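Alpha-amylase G-6 (Bacillus halodurans, PDB 2C3H) binds maltose, and probably starch, through its family 26 carbohydrate-binding module, the non-catalytic part of the amylase seen here. Local coordinates at the alpha-D-glucopyranose site. Coordinates in Å, arbitrary orientation; residue numbers count along the deposited sequence, not the author numbering.

The alpha-D-glucopyranose site. Residues 23, 25, 36, 63, 71, 74-78. With GLC (alpha-D-glucopyranose), chain B; GLC (alpha-D-glucopyranose), chain C.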
loop_
_atom_site.group_PDB
_atom_site.type_symbol
_atom_site.label_atom_id
_atom_site.label_comp_id
_atom_site.label_asym_id
_atom_site.label_seq_id
_atom_site.Cartn_x
_atom_site.Cartn_y
_atom_site.Cartn_z
ATOM N N TYR A 23 3.445 -2.515 2.338
ATOM C CA TYR A 23 3.786 -3.915 2.577
ATOM C C TYR A 23 2.740 -4.754 1.846
ATOM O O TYR A 23 1.540 -4.385 1.840
ATOM C CB TYR A 23 3.874 -4.233 4.086
ATOM C CG TYR A 23 3.973 -5.702 4.354
ATOM C CD1 TYR A 23 5.213 -6.358 4.293
ATOM C CD2 TYR A 23 2.837 -6.458 4.633
ATOM C CE1 TYR A 23 5.321 -7.725 4.524
ATOM C CE2 TYR A 23 2.931 -7.824 4.859
ATOM C CZ TYR A 23 4.197 -8.445 4.792
ATOM O OH TYR A 23 4.336 -9.793 4.980
ATOM N N TYR A 25 1.616 -9.037 0.326
ATOM C CA TYR A 25 1.901 -10.474 0.276
ATOM C C TYR A 25 0.724 -11.067 -0.465
ATOM O O TYR A 25 -0.155 -10.298 -0.915
ATOM C CB TYR A 25 2.061 -11.056 1.685
ATOM C CG TYR A 25 0.818 -10.911 2.550
ATOM C CD1 TYR A 25 0.500 -9.681 3.153
ATOM C CD2 TYR A 25 -0.046 -11.994 2.756
ATOM C CE1 TYR A 25 -0.653 -9.535 3.972
ATOM C CE2 TYR A 25 -1.227 -11.857 3.567
ATOM C CZ TYR A 25 -1.491 -10.614 4.166
ATOM O OH TYR A 25 -2.604 -10.421 4.927
ATOM N N TRP A 36 8.358 -7.061 6.217
ATOM C CA TRP A 36 7.753 -5.914 6.910
ATOM C C TRP A 36 8.710 -4.699 6.949
ATOM O O TRP A 36 8.330 -3.604 6.489
ATOM C CB TRP A 36 7.340 -6.336 8.346
ATOM C CG TRP A 36 6.552 -5.288 9.102
ATOM C CD1 TRP A 36 6.962 -4.554 10.187
ATOM C CD2 TRP A 36 5.211 -4.871 8.824
ATOM N NE1 TRP A 36 5.953 -3.713 10.593
ATOM C CE2 TRP A 36 4.875 -3.883 9.757
ATOM C CE3 TRP A 36 4.252 -5.241 7.858
ATOM C CZ2 TRP A 36 3.652 -3.256 9.742
ATOM C CZ3 TRP A 36 3.059 -4.641 7.855
ATOM C CH2 TRP A 36 2.745 -3.667 8.794
ATOM N N LEU A 63 -0.757 -3.897 3.328
ATOM C CA LEU A 63 -0.913 -3.054 4.500
ATOM C C LEU A 63 -0.083 -1.796 4.270
ATOM O O LEU A 63 1.004 -1.867 3.678
ATOM C CB LEU A 63 -0.427 -3.769 5.748
ATOM C CG LEU A 63 -1.309 -4.893 6.247
ATOM C CD1 LEU A 63 -0.893 -6.252 5.535
ATOM C CD2 LEU A 63 -1.291 -4.993 7.757
ATOM N N GLN A 71 0.757 1.320 11.407
ATOM C CA GLN A 71 0.328 0.515 10.254
ATOM C C GLN A 71 -1.174 0.631 10.183
ATOM O O GLN A 71 -1.843 0.972 11.165
ATOM C CB GLN A 71 0.745 -0.978 10.342
ATOM C CG GLN A 71 0.200 -1.693 11.572
ATOM C CD GLN A 71 0.632 -3.135 11.623
ATOM O OE1 GLN A 71 -0.030 -4.015 11.056
ATOM N NE2 GLN A 71 1.775 -3.381 12.229
ATOM N N GLY A 74 -4.288 -2.832 11.567
ATOM C CA GLY A 74 -3.568 -3.186 12.772
ATOM C C GLY A 74 -2.633 -4.391 12.696
ATOM O O GLY A 74 -2.663 -5.218 11.777
ATOM N N PRO A 75 -1.794 -4.511 13.710
ATOM C CA PRO A 75 -0.860 -5.620 13.750
ATOM C C PRO A 75 -1.615 -6.922 13.563
ATOM O O PRO A 75 -2.599 -7.189 14.270
ATOM C CB PRO A 75 -0.259 -5.494 15.154
ATOM C CG PRO A 75 -0.365 -4.076 15.457
ATOM C CD PRO A 75 -1.676 -3.632 14.899
ATOM N N GLY A 76 -1.186 -7.712 12.572
ATOM C CA GLY A 76 -1.729 -9.063 12.408
ATOM C C GLY A 76 -3.008 -9.117 11.578
ATOM O O GLY A 76 -3.403 -10.179 11.108
ATOM N N GLU A 77 -3.684 -7.983 11.397
ATOM C CA GLU A 77 -4.942 -8.006 10.635
ATOM C C GLU A 77 -4.600 -8.285 9.171
ATOM O O GLU A 77 -3.603 -7.779 8.649
ATOM C CB GLU A 77 -5.686 -6.666 10.744
ATOM C CG GLU A 77 -6.099 -6.254 12.149
ATOM C CD GLU A 77 -7.228 -7.127 12.733
ATOM O OE1 GLU A 77 -7.552 -6.949 13.928
ATOM O OE2 GLU A 77 -7.810 -8.004 12.030
ATOM N N PRO A 78 -5.436 -9.032 8.478
ATOM C CA PRO A 78 -5.161 -9.294 7.053
ATOM C C PRO A 78 -5.001 -8.020 6.229
ATOM O O PRO A 78 -5.646 -6.974 6.490
ATOM C CB PRO A 78 -6.401 -10.082 6.551
ATOM C CG PRO A 78 -7.324 -10.331 7.803
ATOM C CD PRO A 78 -6.709 -9.603 8.959
HETATM C C1 GLC B . 4.165 -7.233 11.621
HETATM C C2 GLC B . 2.823 -6.551 11.379
HETATM C C3 GLC B . 1.825 -7.559 10.835
HETATM C C4 GLC B . 2.399 -8.145 9.556
HETATM C C5 GLC B . 3.736 -8.802 9.840
HETATM C C6 GLC B . 4.320 -9.372 8.556
HETATM O O1 GLC B . 4.058 -8.179 12.671
HETATM O O2 GLC B . 2.329 -5.976 12.567
HETATM O O3 GLC B . 0.526 -7.031 10.561
HETATM O O4 GLC B . 1.481 -9.125 9.148
HETATM O O5 GLC B . 4.641 -7.871 10.435
HETATM O O6 GLC B . 5.556 -10.044 8.779
HETATM C C1 GLC C . 0.558 -9.086 7.777
HETATM C C2 GLC C . -0.896 -9.348 8.084
HETATM C C3 GLC C . -1.088 -10.775 8.539
HETATM C C4 GLC C . -0.457 -11.722 7.516
HETATM C C5 GLC C . 1.016 -11.426 7.361
HETATM C C6 GLC C . 1.616 -12.264 6.252
HETATM O O2 GLC C . -1.276 -8.513 9.144
HETATM O O3 GLC C . -2.489 -10.964 8.705
HETATM O O4 GLC C . -0.606 -13.067 7.901
HETATM O O5 GLC C . 1.204 -10.066 7.001
HETATM O O6 GLC C . 2.907 -11.788 5.934
HETATM O O HOH W 1 8.186 -10.033 7.361
#
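The maltose site of this CBM26 module, probably its starch-binding site, is an aromatic platform flanked by a glycine- and proline-rich loop, a textbook case of sugar recognition in which rings take the pyranose faces and polar groups take the equatorial hydroxyls. In the maltose, the chain B glucose carries the free O1 at the reducing end and the chain C glucose is α-1,4-linked to its O4. Each sugar has its own ring. Trp36, with CG anti to the backbone N (chi1 -173°), lays its indole under the chain B glucose, C2 standing 3.6 Å from the centroid of the six-membered ring. Tyr25, turned into the crowded position between backbone N and carbonyl carbon (chi1 61°), offers its face to the chain C glucose, with C6 over the ring centre. Between them stands Tyr23, which meets the sugars with its edge and hydroxyl and not with a face; one face of its phenol is packed against Trp36 CE3. In the ring plane, Tyr23 OH lies 2.6 Å from the hydroxymethyl O6 of the chain C glucose. An alanine in place of Trp36 would remove the whole stacking surface under the chain B glucose and the packing on Tyr23, so it would probably weaken binding and loosen the phenol as well. Beside the indole, with CB at its edge, Gln71 spans two neighbouring hydroxyls with the terminal amide of a side chain extended beyond CG: NE2 donates nearly straight, and almost in the amide plane, to the chain B O2 at 2.7 Å, while OE1 accepts from O3 on a lone pair. Gln71 OE1, the Gly76 N-H (N 2.7 Å away) and the chain C O2 all converge on this O3, so the twist about the glycosidic bond is likely to be fixed. Backbone carbonyls complete the recognition of the chain C glucose: Gly76 O accepts from O3, and Glu77 O accepts from O2, which approaches from above the carbonyl plane, 53° out of it.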